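Local atomic coordinates of porin (Acinetobacter baumannii AB307-0294, PDB entry 5DL7), a protein that probably acts as an outer-membrane porin, a beta-barrel channel through which small solutes, perhaps vanillate and antibiotics, enter the cell. Residues K22-L27 / D414-F419; K56-Y61 / G69-A74; G64-G69 / G113-R118; Y312-E317 / I353-Y358. All coordinates share one frame; numbering follows the deposited sequence.

Interaction 1. Residues K22-L27 / D414-F419; sequences KAELTL and DYTFKF
The seam that closes the beta-barrel joins its first strand, at Leu-25 and Leu-27, to its last, at Phe-417 and Tyr-415. The strands run antiparallel at 159°, and each of these two pairs exchanges backbone bonds in both directions, Leu-25 N to Phe-417 O being 2.8 Å. On the opposite face lie the non-hydrogen-bonded pairs. Thr-26 and Thr-416 are hydrogen-bonded through their hydroxyls, Thr-26 OG1 to Thr-416 OG1 2.8 Å. Glu-24 and Lys-418 run side by side, both extended; Glu-24 OE2 lies against the lysine methylenes, 3.2 Å from Lys-418 CD, and its salt bridge to Lys-418 NZ is long at 3.8 Å. This polar face, set against the Leu, Tyr and Phe of the other, is consistent with a porin wall that turns polar groups to the lumen and apolar ones to the membrane. On the apolar face Leu-27 CD1 meets the edge of the Phe-417 ring at CE1, 4.0 Å away. Phe-419, the aromatic C-terminal residue usual in outer-membrane barrels, gives its N-H to Ala-23 O. With CG anti to its carbonyl carbon (chi1 -73°), its ring presents CD1 to Ala-23 CB (3.9 Å) and CE1 to Leu-25 CB. A water bridges Ala-23 N and Phe-419 O.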
loop_
_atom_site.group_PDB
_atom_site.type_symbol
_atom_site.label_atom_id
_atom_site.label_comp_id
_atom_site.label_asym_id
_atom_site.label_seq_id
_atom_site.Cartn_x
_atom_site.Cartn_y
_atom_site.Cartn_z
ATOM N N LYS A 22 7.862 20.007 11.974
ATOM C CA LYS A 22 6.575 19.548 11.829
ATOM C C LYS A 22 6.506 18.295 12.790
ATOM O O LYS A 22 7.501 17.530 12.879
ATOM C CB LYS A 22 6.568 19.097 10.422
ATOM C CG LYS A 22 5.311 18.666 9.802
ATOM C CD LYS A 22 5.361 19.135 8.344
ATOM C CE LYS A 22 4.854 18.000 7.468
ATOM N NZ LYS A 22 3.514 17.505 7.880
ATOM N N ALA A 23 5.360 18.018 13.402
ATOM C CA ALA A 23 5.256 16.826 14.251
ATOM C C ALA A 23 3.795 16.513 14.369
ATOM O O ALA A 23 2.919 17.427 14.294
ATOM C CB ALA A 23 5.958 17.063 15.586
ATOM N N GLU A 24 3.498 15.231 14.426
ATOM C CA GLU A 24 2.103 14.748 14.566
ATOM C C GLU A 24 2.111 13.525 15.454
ATOM O O GLU A 24 3.016 12.712 15.332
ATOM C CB GLU A 24 1.562 14.209 13.239
ATOM C CG GLU A 24 1.443 15.327 12.260
ATOM C CD GLU A 24 0.515 15.020 11.097
ATOM O OE1 GLU A 24 0.537 13.818 10.703
ATOM O OE2 GLU A 24 -0.230 15.976 10.654
ATOM N N LEU A 25 1.054 13.361 16.212
ATOM C CA LEU A 25 0.823 12.147 17.068
ATOM C C LEU A 25 -0.529 11.524 16.720
ATOM O O LEU A 25 -1.522 12.156 16.816
ATOM C CB LEU A 25 0.919 12.433 18.495
ATOM C CG LEU A 25 0.639 11.262 19.485
ATOM C CD1 LEU A 25 1.817 10.345 19.492
ATOM C CD2 LEU A 25 0.438 11.774 20.902
ATOM N N THR A 26 -0.493 10.284 16.273
ATOM C CA THR A 26 -1.707 9.568 15.764
ATOM C C THR A 26 -2.005 8.418 16.680
ATOM O O THR A 26 -1.080 7.683 17.074
ATOM C CB THR A 26 -1.439 9.008 14.347
ATOM O OG1 THR A 26 -1.225 10.201 13.583
ATOM C CG2 THR A 26 -2.715 8.329 13.837
ATOM N N LEU A 27 -3.188 8.378 17.154
ATOM C CA LEU A 27 -3.733 7.226 17.862
ATOM C C LEU A 27 -4.640 6.373 16.906
ATOM O O LEU A 27 -5.531 6.942 16.292
ATOM C CB LEU A 27 -4.630 7.621 18.981
ATOM C CG LEU A 27 -4.025 8.367 20.137
ATOM C CD1 LEU A 27 -3.042 9.419 19.783
ATOM C CD2 LEU A 27 -5.286 9.012 20.847
ATOM N N ASP A 414 -9.247 6.590 14.141
ATOM C CA ASP A 414 -7.973 7.297 14.254
ATOM C C ASP A 414 -8.116 8.722 14.739
ATOM O O ASP A 414 -9.124 9.463 14.477
ATOM C CB ASP A 414 -7.265 7.301 12.902
ATOM C CG ASP A 414 -6.855 5.864 12.382
ATOM O OD1 ASP A 414 -7.096 4.816 12.934
ATOM O OD2 ASP A 414 -6.075 5.783 11.439
ATOM N N TYR A 415 -7.128 9.240 15.498
ATOM C CA TYR A 415 -7.144 10.617 15.849
ATOM C C TYR A 415 -5.719 11.162 15.695
ATOM O O TYR A 415 -4.816 10.548 16.296
ATOM C CB TYR A 415 -7.600 10.836 17.343
ATOM C CG TYR A 415 -7.637 12.290 17.747
ATOM C CD1 TYR A 415 -8.661 13.159 17.338
ATOM C CD2 TYR A 415 -6.604 12.864 18.474
ATOM C CE1 TYR A 415 -8.612 14.508 17.584
ATOM C CE2 TYR A 415 -6.561 14.215 18.806
ATOM C CZ TYR A 415 -7.558 15.039 18.355
ATOM O OH TYR A 415 -7.482 16.328 18.658
ATOM N N THR A 416 -5.501 12.295 15.029
ATOM C CA THR A 416 -4.203 12.867 14.883
ATOM C C THR A 416 -4.151 14.197 15.533
ATOM O O THR A 416 -5.039 15.055 15.238
ATOM C CB THR A 416 -3.716 12.945 13.388
ATOM O OG1 THR A 416 -3.473 11.688 12.906
ATOM C CG2 THR A 416 -2.358 13.594 13.274
ATOM N N PHE A 417 -3.154 14.421 16.430
ATOM C CA PHE A 417 -2.801 15.724 16.964
ATOM C C PHE A 417 -1.590 16.304 16.157
ATOM O O PHE A 417 -0.592 15.616 16.006
ATOM C CB PHE A 417 -2.162 15.630 18.381
ATOM C CG PHE A 417 -3.052 15.086 19.522
ATOM C CD1 PHE A 417 -3.196 13.657 19.777
ATOM C CD2 PHE A 417 -3.618 16.000 20.474
ATOM C CE1 PHE A 417 -3.974 13.188 20.888
ATOM C CE2 PHE A 417 -4.361 15.533 21.594
ATOM C CZ PHE A 417 -4.551 14.134 21.788
ATOM N N LYS A 418 -1.619 17.541 15.690
ATOM C CA LYS A 418 -0.467 18.231 15.014
ATOM C C LYS A 418 0.088 19.199 15.933
ATOM O O LYS A 418 -0.636 19.852 16.666
ATOM C CB LYS A 418 -0.913 18.921 13.718
ATOM C CG LYS A 418 -1.594 17.915 12.801
ATOM C CD LYS A 418 -1.942 18.528 11.468
ATOM C CE LYS A 418 -2.990 17.654 10.838
ATOM N NZ LYS A 418 -3.126 18.051 9.416
ATOM N N PHE A 419 1.391 19.346 15.995
ATOM C CA PHE A 419 1.974 20.192 17.027
ATOM C C PHE A 419 2.324 21.542 16.394
ATOM O O PHE A 419 2.273 21.571 15.156
ATOM C CB PHE A 419 3.232 19.559 17.573
ATOM C CG PHE A 419 3.009 18.369 18.464
ATOM C CD1 PHE A 419 2.862 17.113 17.924
ATOM C CD2 PHE A 419 3.209 18.501 19.853
ATOM C CE1 PHE A 419 2.783 15.999 18.716
ATOM C CE2 PHE A 419 3.125 17.397 20.675
ATOM C CZ PHE A 419 2.908 16.139 20.104
HETATM O O HOH W 1 3.430 20.185 13.003
#

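Interaction 2. Residues K56-Y61 / G69-A74; sequences KGQSGY and GVDVLA
Ser-59 reaches straight across to Val-70. Its OG sits between the backbone N and the carbonyl carbon (chi1 71°), which turns it at the opposite strand, where it accepts from Val-70 N at 3.0 Å with an N-H...O angle of 172°. The hydroxyl thus takes the place of the main-chain carbonyl that would normally receive this N-H, while Ser-59 O is drawn off to Lys-114 NZ. Ser-59 N still donates to Val-70 O, 3.0 Å. Next along, the chains of Gln-58 and Asp-71 cross obliquely, with amide and carboxylate planes 78° apart. The carboxylate leans over the Gln-58 backbone, Asp-71 OD1 lying 3.1 Å from Gln-58 CA and 3.3 Å from its CB, and OD1 finds its charged partner in Lys-114. The two strands, 46-58 and 66-79, form a beta hairpin of the barrel, and the contact runs into the connection of this hairpin, which in porins is at the periplasmic end. Gly-57 and Val-72 form a hydrogen-bonded pair, Gly-57 N to Val-72 O 2.9 Å. On the face of Gln-58, Lys-56 sends its extended chain away, so that its CB alone meets Leu-73, 4.0 Å from CD1. Further along, Tyr-61 brings CD1 to 4.0 Å from Gly-69 N; its ring makes a cation-pi contact with Lys-114, and its OH is hydrogen-bonded to Glu-121.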
loop_
_atom_site.group_PDB
_atom_site.type_symbol
_atom_site.label_atom_id
_atom_site.label_comp_id
_atom_site.label_asym_id
_atom_site.label_seq_id
_atom_site.Cartn_x
_atom_site.Cartn_y
_atom_site.Cartn_z
ATOM N N LYS A 56 5.387 11.139 14.475
ATOM C CA LYS A 56 6.192 11.421 13.264
ATOM C C LYS A 56 6.636 12.799 13.313
ATOM O O LYS A 56 5.816 13.727 13.422
ATOM C CB LYS A 56 5.306 11.111 12.007
ATOM C CG LYS A 56 6.039 11.428 10.731
ATOM C CD LYS A 56 5.287 10.988 9.487
ATOM C CE LYS A 56 6.143 11.423 8.311
ATOM N NZ LYS A 56 5.867 10.480 7.167
ATOM N N GLY A 57 7.937 13.017 13.386
ATOM C CA GLY A 57 8.540 14.317 13.621
ATOM C C GLY A 57 9.486 14.575 12.401
ATOM O O GLY A 57 10.217 13.672 12.008
ATOM N N GLN A 58 9.486 15.789 11.820
ATOM C CA GLN A 58 10.401 16.122 10.732
ATOM C C GLN A 58 10.926 17.489 10.970
ATOM O O GLN A 58 10.088 18.369 10.979
ATOM C CB GLN A 58 9.622 15.968 9.345
ATOM C CG GLN A 58 8.860 14.723 9.142
ATOM C CD GLN A 58 7.993 14.701 7.903
ATOM O OE1 GLN A 58 6.823 14.400 7.948
ATOM N NE2 GLN A 58 8.589 14.884 6.790
ATOM N N SER A 59 12.233 17.692 11.305
ATOM C CA SER A 59 12.772 18.948 11.643
ATOM C C SER A 59 12.938 19.749 10.295
ATOM O O SER A 59 12.794 19.234 9.246
ATOM C CB SER A 59 14.087 18.933 12.346
ATOM O OG SER A 59 15.022 18.520 11.341
ATOM N N GLY A 60 13.077 21.069 10.417
ATOM C CA GLY A 60 13.573 21.840 9.262
ATOM C C GLY A 60 15.090 21.664 9.229
ATOM O O GLY A 60 15.678 20.812 9.936
ATOM N N TYR A 61 15.747 22.545 8.489
ATOM C CA TYR A 61 17.165 22.447 8.234
ATOM C C TYR A 61 17.946 23.509 8.872
ATOM O O TYR A 61 17.507 24.684 8.953
ATOM C CB TYR A 61 17.307 22.371 6.668
ATOM C CG TYR A 61 16.919 21.124 6.043
ATOM C CD1 TYR A 61 17.856 20.056 5.948
ATOM C CD2 TYR A 61 15.656 20.917 5.475
ATOM C CE1 TYR A 61 17.562 18.914 5.331
ATOM C CE2 TYR A 61 15.351 19.774 4.826
ATOM C CZ TYR A 61 16.317 18.743 4.699
ATOM O OH TYR A 61 15.989 17.611 4.060
ATOM N N GLY A 69 19.293 18.192 9.205
ATOM C CA GLY A 69 18.198 17.964 10.096
ATOM C C GLY A 69 17.969 16.476 10.397
ATOM O O GLY A 69 18.836 15.644 10.133
ATOM N N VAL A 70 16.849 16.202 11.055
ATOM C CA VAL A 70 16.565 14.834 11.556
ATOM C C VAL A 70 15.082 14.582 11.490
ATOM O O VAL A 70 14.288 15.498 11.723
ATOM C CB VAL A 70 17.190 14.690 12.932
ATOM C CG1 VAL A 70 16.696 15.740 13.895
ATOM C CG2 VAL A 70 16.795 13.339 13.526
ATOM N N ASP A 71 14.657 13.381 11.210
ATOM C CA ASP A 71 13.241 13.028 11.212
ATOM C C ASP A 71 13.199 11.708 12.155
ATOM O O ASP A 71 14.155 10.990 12.328
ATOM C CB ASP A 71 12.668 12.553 9.919
ATOM C CG ASP A 71 12.702 13.636 8.721
ATOM O OD1 ASP A 71 12.703 14.810 9.109
ATOM O OD2 ASP A 71 12.773 13.251 7.452
ATOM N N VAL A 72 12.072 11.490 12.762
ATOM C CA VAL A 72 11.899 10.386 13.667
ATOM C C VAL A 72 10.491 9.800 13.445
ATOM O O VAL A 72 9.487 10.547 13.198
ATOM C CB VAL A 72 12.181 10.761 15.031
ATOM C CG1 VAL A 72 11.200 11.756 15.505
ATOM C CG2 VAL A 72 12.052 9.604 16.062
ATOM N N LEU A 73 10.362 8.462 13.553
ATOM C CA LEU A 73 9.048 7.833 13.498
ATOM C C LEU A 73 9.052 6.871 14.779
ATOM O O LEU A 73 9.808 5.954 14.742
ATOM C CB LEU A 73 8.923 7.085 12.291
ATOM C CG LEU A 73 7.636 6.359 11.998
ATOM C CD1 LEU A 73 6.419 7.322 11.881
ATOM C CD2 LEU A 73 7.803 5.444 10.832
ATOM N N ALA A 74 8.166 6.989 15.674
ATOM C CA ALA A 74 8.087 6.123 16.892
ATOM C C ALA A 74 6.715 5.476 16.931
ATOM O O ALA A 74 5.701 6.163 16.731
ATOM C CB ALA A 74 8.345 6.925 18.080
#

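Interaction 3. Residues G64-G69 / G113-R118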
loop_
_atom_site.group_PDB
_atom_site.type_symbol
_atom_site.label_atom_id
_atom_site.label_comp_id
_atom_site.label_asym_id
_atom_site.label_seq_id
_atom_site.Cartn_x
_atom_site.Cartn_y
_atom_site.Cartn_z
ATOM N N GLY A 64 23.036 27.316 6.582
ATOM C CA GLY A 64 24.419 27.031 6.165
ATOM C C GLY A 64 24.255 26.765 4.696
ATOM O O GLY A 64 23.103 26.557 4.253
ATOM N N THR A 65 25.346 26.768 3.922
ATOM C CA THR A 65 25.284 26.294 2.496
ATOM C C THR A 65 24.714 24.896 2.380
ATOM O O THR A 65 23.871 24.597 1.518
ATOM C CB THR A 65 26.662 26.392 1.873
ATOM O OG1 THR A 65 27.009 27.764 1.977
ATOM C CG2 THR A 65 26.634 26.021 0.449
ATOM N N VAL A 66 25.164 24.043 3.280
ATOM C CA VAL A 66 24.525 22.767 3.547
ATOM C C VAL A 66 23.782 22.812 4.895
ATOM O O VAL A 66 24.420 23.149 5.890
ATOM C CB VAL A 66 25.511 21.635 3.593
ATOM C CG1 VAL A 66 24.737 20.373 3.781
ATOM C CG2 VAL A 66 26.252 21.559 2.309
ATOM N N GLY A 67 22.506 22.434 4.907
ATOM C CA GLY A 67 21.715 22.438 6.113
ATOM C C GLY A 67 21.532 20.978 6.536
ATOM O O GLY A 67 21.550 20.063 5.693
ATOM N N PHE A 68 21.313 20.791 7.836
ATOM C CA PHE A 68 21.165 19.406 8.394
ATOM C C PHE A 68 19.883 19.335 9.166
ATOM O O PHE A 68 19.415 20.324 9.716
ATOM C CB PHE A 68 22.307 19.083 9.269
ATOM C CG PHE A 68 23.604 18.969 8.535
ATOM C CD1 PHE A 68 23.867 17.835 7.759
ATOM C CD2 PHE A 68 24.510 20.010 8.551
ATOM C CE1 PHE A 68 25.063 17.781 7.029
ATOM C CE2 PHE A 68 25.718 19.899 7.915
ATOM C CZ PHE A 68 25.991 18.796 7.153
ATOM N N GLY A 69 19.293 18.192 9.205
ATOM C CA GLY A 69 18.198 17.964 10.096
ATOM C C GLY A 69 17.969 16.476 10.397
ATOM O O GLY A 69 18.836 15.644 10.133
ATOM N N GLY A 113 18.735 10.903 9.346
ATOM C CA GLY A 113 19.446 12.120 9.322
ATOM C C GLY A 113 19.290 12.639 7.860
ATOM O O GLY A 113 19.185 11.881 6.922
ATOM N N LYS A 114 19.298 13.979 7.740
ATOM C CA LYS A 114 19.097 14.621 6.420
ATOM C C LYS A 114 19.925 15.804 6.274
ATOM O O LYS A 114 20.318 16.524 7.195
ATOM C CB LYS A 114 17.584 14.876 6.201
ATOM C CG LYS A 114 17.003 15.818 7.148
ATOM C CD LYS A 114 15.448 15.859 6.971
ATOM C CE LYS A 114 15.073 17.077 7.828
ATOM N NZ LYS A 114 13.582 17.043 7.859
ATOM N N ALA A 115 20.314 16.041 5.000
ATOM C CA ALA A 115 21.099 17.171 4.605
ATOM C C ALA A 115 20.582 17.796 3.287
ATOM O O ALA A 115 20.127 17.064 2.434
ATOM C CB ALA A 115 22.551 16.756 4.338
ATOM N N LYS A 116 20.654 19.127 3.197
ATOM C CA LYS A 116 20.135 19.836 2.075
ATOM C C LYS A 116 21.124 20.854 1.538
ATOM O O LYS A 116 21.718 21.557 2.291
ATOM C CB LYS A 116 18.881 20.516 2.523
ATOM C CG LYS A 116 18.239 21.277 1.396
ATOM C CD LYS A 116 16.789 21.404 1.647
ATOM C CE LYS A 116 16.465 22.765 2.098
ATOM N NZ LYS A 116 15.172 22.974 1.404
ATOM N N PHE A 117 21.265 20.837 0.227
ATOM C CA PHE A 117 22.015 21.816 -0.536
ATOM C C PHE A 117 21.125 22.317 -1.663
ATOM O O PHE A 117 20.697 21.538 -2.479
ATOM C CB PHE A 117 23.269 21.133 -1.160
ATOM C CG PHE A 117 24.074 22.045 -2.043
ATOM C CD1 PHE A 117 24.668 23.143 -1.496
ATOM C CD2 PHE A 117 24.217 21.788 -3.409
ATOM C CE1 PHE A 117 25.403 24.058 -2.252
ATOM C CE2 PHE A 117 24.991 22.669 -4.188
ATOM C CZ PHE A 117 25.532 23.811 -3.614
ATOM N N ARG A 118 20.868 23.639 -1.717
ATOM C CA ARG A 118 19.799 24.115 -2.575
ATOM C C ARG A 118 18.531 23.321 -2.534
ATOM O O ARG A 118 17.940 23.169 -1.452
ATOM C CB ARG A 118 20.370 24.221 -3.942
ATOM C CG ARG A 118 21.522 25.176 -4.002
ATOM C CD ARG A 118 22.320 25.023 -5.280
ATOM N NE ARG A 118 21.499 25.409 -6.437
ATOM C CZ ARG A 118 21.411 26.650 -6.940
ATOM N NH1 ARG A 118 22.077 27.687 -6.436
ATOM N NH2 ARG A 118 20.653 26.856 -7.999
HETATM O O HOH W 2 22.066 25.584 -0.076
#
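The Phe-117 ring turns its edge to Thr-65, whose CG2 lies in the ring plane 3.6 Å from CE1, while Thr-65 O approaches CD1 at the same rim, 3.4 Å away. Over one face of this ring rests CG of the next residue, Arg-118. Phe-117 has CG anti to its backbone N (chi1 177°), and its side chain runs alongside that of Thr-65 in the same direction. The second ring, Phe-68, meets Ala-115 at an oblique angle, Ala-115 CB lying 3.8 Å from Phe-68 CD1, and has Lys-114 O near its edge. Val-66 adds its CG1 beside the same Ala-115 methyl. On the opposite face of the sheet from Phe-68 and Ala-115, Lys-114 places CG between its backbone N and carbonyl carbon (chi1 64°) and runs extended across the main chain of Gly-69, CG 3.5 Å from Gly-69 C and CE 4.0 Å from Gly-69 CA. Its NZ goes on to Asp-71 and to Ser-59 O. Gly-67 with Lys-116 and Gly-69 with Lys-114 are the hydrogen-bonded pairs, Lys-116 N to Gly-67 O measuring 2.8 Å. Beyond Gly-67 and Lys-116 a water bridges the chains, donating to Thr-65 O at 2.6 Å and accepting from Arg-118 N. A bound detergent touches Gly-113; Val-66, Phe-68, Ala-115 and Phe-117 share one face and the lysines point to the other, consistent with the apolar outer and polar inner surfaces of an outer-membrane beta-barrel.

Interaction 4. Residues Y312-E317 / I353-Y358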
loop_
_atom_site.group_PDB
_atom_site.type_symbol
_atom_site.label_atom_id
_atom_site.label_comp_id
_atom_site.label_asym_id
_atom_site.label_seq_id
_atom_site.Cartn_x
_atom_site.Cartn_y
_atom_site.Cartn_z
ATOM N N TYR A 312 -4.929 -9.417 -7.237
ATOM C CA TYR A 312 -5.432 -9.333 -8.653
ATOM C C TYR A 312 -4.314 -9.213 -9.665
ATOM O O TYR A 312 -4.555 -8.799 -10.788
ATOM C CB TYR A 312 -6.495 -8.225 -8.800
ATOM C CG TYR A 312 -7.832 -8.585 -8.255
ATOM C CD1 TYR A 312 -8.110 -8.344 -6.973
ATOM C CD2 TYR A 312 -8.803 -9.030 -9.044
ATOM C CE1 TYR A 312 -9.346 -8.715 -6.393
ATOM C CE2 TYR A 312 -10.042 -9.385 -8.564
ATOM C CZ TYR A 312 -10.322 -9.215 -7.247
ATOM O OH TYR A 312 -11.527 -9.609 -6.673
ATOM N N SER A 313 -3.109 -9.741 -9.343
ATOM C CA SER A 313 -1.884 -9.549 -10.119
ATOM C C SER A 313 -1.278 -10.870 -10.630
ATOM O O SER A 313 -0.018 -10.917 -10.874
ATOM C CB SER A 313 -0.850 -8.674 -9.329
ATOM O OG SER A 313 -1.465 -7.372 -8.975
ATOM N N ASN A 314 -2.100 -11.899 -10.789
ATOM C CA ASN A 314 -1.611 -13.221 -11.213
ATOM C C ASN A 314 -1.226 -13.236 -12.657
ATOM O O ASN A 314 -1.695 -12.374 -13.483
ATOM C CB ASN A 314 -2.715 -14.210 -10.943
ATOM C CG ASN A 314 -2.951 -14.364 -9.466
ATOM O OD1 ASN A 314 -2.098 -14.922 -8.749
ATOM N ND2 ASN A 314 -4.036 -13.809 -8.914
ATOM N N LYS A 315 -0.439 -14.245 -13.025
ATOM C CA LYS A 315 -0.068 -14.558 -14.406
ATOM C C LYS A 315 -1.375 -14.626 -15.286
ATOM O O LYS A 315 -2.365 -15.308 -14.970
ATOM C CB LYS A 315 0.708 -15.857 -14.487
ATOM C CG LYS A 315 1.185 -16.101 -15.913
ATOM C CD LYS A 315 1.384 -17.390 -16.489
ATOM C CE LYS A 315 1.793 -17.501 -17.936
ATOM N NZ LYS A 315 0.768 -17.894 -18.796
ATOM N N ASP A 316 -1.363 -13.859 -16.349
ATOM C CA ASP A 316 -2.407 -13.745 -17.361
ATOM C C ASP A 316 -3.719 -13.182 -16.947
ATOM O O ASP A 316 -4.662 -13.129 -17.748
ATOM C CB ASP A 316 -2.622 -15.046 -18.045
ATOM C CG ASP A 316 -1.373 -15.396 -18.996
ATOM O OD1 ASP A 316 -0.489 -14.638 -19.334
ATOM O OD2 ASP A 316 -1.608 -16.459 -19.556
ATOM N N GLU A 317 -3.788 -12.664 -15.712
ATOM C CA GLU A 317 -5.107 -12.253 -15.183
ATOM C C GLU A 317 -5.555 -10.957 -15.873
ATOM O O GLU A 317 -4.795 -9.985 -15.878
ATOM C CB GLU A 317 -4.942 -12.022 -13.729
ATOM C CG GLU A 317 -6.211 -11.675 -12.982
ATOM C CD GLU A 317 -6.234 -11.853 -11.501
ATOM O OE1 GLU A 317 -5.171 -12.101 -10.885
ATOM O OE2 GLU A 317 -7.399 -11.733 -10.919
ATOM N N ILE A 353 -6.808 -16.507 -14.936
ATOM C CA ILE A 353 -5.671 -16.715 -13.957
ATOM C C ILE A 353 -5.016 -18.054 -14.226
ATOM O O ILE A 353 -5.663 -19.117 -14.203
ATOM C CB ILE A 353 -6.125 -16.603 -12.597
ATOM C CG1 ILE A 353 -6.696 -15.204 -12.263
ATOM C CG2 ILE A 353 -5.030 -17.037 -11.583
ATOM C CD1 ILE A 353 -7.465 -15.254 -10.984
ATOM N N ASP A 354 -3.687 -17.923 -14.499
ATOM C CA ASP A 354 -2.856 -19.102 -14.743
ATOM C C ASP A 354 -1.931 -19.309 -13.552
ATOM O O ASP A 354 -1.029 -18.531 -13.326
ATOM C CB ASP A 354 -2.057 -18.938 -16.055
ATOM C CG ASP A 354 -1.269 -20.175 -16.471
ATOM O OD1 ASP A 354 -1.068 -21.099 -15.674
ATOM O OD2 ASP A 354 -0.670 -20.059 -17.603
ATOM N N LEU A 355 -2.131 -20.410 -12.838
ATOM C CA LEU A 355 -1.384 -20.781 -11.644
ATOM C C LEU A 355 -0.264 -21.808 -11.980
ATOM O O LEU A 355 0.218 -22.526 -11.060
ATOM C CB LEU A 355 -2.251 -21.196 -10.487
ATOM C CG LEU A 355 -3.201 -20.080 -10.060
ATOM C CD1 LEU A 355 -4.087 -20.644 -8.985
ATOM C CD2 LEU A 355 -2.489 -18.851 -9.588
ATOM N N LEU A 356 -0.024 -21.953 -13.263
ATOM C CA LEU A 356 1.235 -22.589 -13.826
ATOM C C LEU A 356 1.230 -24.103 -13.763
ATOM O O LEU A 356 1.776 -24.770 -14.676
ATOM C CB LEU A 356 2.568 -22.108 -13.179
ATOM C CG LEU A 356 2.817 -20.600 -13.138
ATOM C CD1 LEU A 356 4.129 -20.328 -12.329
ATOM C CD2 LEU A 356 2.620 -20.044 -14.536
ATOM N N GLN A 357 0.799 -24.728 -12.665
ATOM C CA GLN A 357 0.870 -26.127 -12.369
ATOM C C GLN A 357 -0.405 -26.921 -12.720
ATOM O O GLN A 357 -0.518 -28.085 -12.315
ATOM C CB GLN A 357 1.326 -26.271 -10.807
ATOM C CG GLN A 357 2.110 -27.477 -10.556
ATOM C CD GLN A 357 2.934 -27.482 -9.262
ATOM O OE1 GLN A 357 3.719 -26.459 -9.168
ATOM N NE2 GLN A 357 2.834 -28.455 -8.250
ATOM N N TYR A 358 -1.308 -26.295 -13.531
ATOM C CA TYR A 358 -2.672 -26.778 -13.748
ATOM C C TYR A 358 -2.964 -26.978 -15.217
ATOM O O TYR A 358 -4.180 -27.114 -15.606
ATOM C CB TYR A 358 -3.744 -25.895 -13.040
ATOM C CG TYR A 358 -3.589 -25.936 -11.560
ATOM C CD1 TYR A 358 -2.667 -25.036 -10.995
ATOM C CD2 TYR A 358 -4.217 -26.852 -10.752
ATOM C CE1 TYR A 358 -2.450 -25.112 -9.629
ATOM C CE2 TYR A 358 -4.089 -26.880 -9.381
ATOM C CZ TYR A 358 -3.120 -26.024 -8.814
ATOM O OH TYR A 358 -2.919 -26.149 -7.454
#
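Lys-315 NZ forms salt bridges to Asp-354 OD2 across the contact and to Asp-316 OD2 of its own turn, each 2.9 Å long and each met from above the carboxylate plane. The two oxygens are themselves 4.2 Å apart, and the shared ammonium probably offsets their repulsion. Lys-315 belongs to a type II beta turn from Asn-314 to Glu-317, which faces an Asx turn in which Asp-354 OD1 accepts from Leu-356 N (2.8 Å); both lie in strand-connecting loops at what is, in porin barrels, the extracellular end. Asp-354 is also held by its backbone: its N donates to Lys-315 O, 3.0 Å. Within the first turn Glu-317 OE1 offers its anti lone pair to Asn-314 N and meets Asn-314 ND2 on the syn side, 26° out of the carboxylate plane, so this carboxylate is pinned across the turn. Asn-314 OD1 in turn accepts from Asn-186 and Arg-188. Ile-353 lies alongside Glu-317, its CG1 3.5 Å from Glu-317 CD, and turns CG2 to Asn-314 CB. Lys-315 is extended until it bends at chi4 (-104°) to bring NZ to the acids, and the straight part of its chain crosses Leu-356, Lys-315 CD to Leu-356 CD2 3.5 Å.

Overall arrangement
Interactions 1, 2 and 3 are surface contacts between neighbouring strands of one barrel wall, whereas interaction 4 is a largely buried loop-to-loop contact on the opposite side of the chain's centre, over 40 Å from each of them between centres. Interactions 1 and 2 are linked by backbone bonds between strands 22-36 and 46-58; interactions 2 and 3 share Gly-69 and strand 66-79, and Lys-114 of interaction 3 ties into interaction 2. The wall contacts are mostly backbone ladders, with Ser-59 OG standing in for a carbonyl in interaction 2; in interactions 1 and 3 polar and apolar side chains sort by face. In the loops one backbone bond crosses, and a salt-bridge network and side-chain-to-backbone bonds within the turns take over.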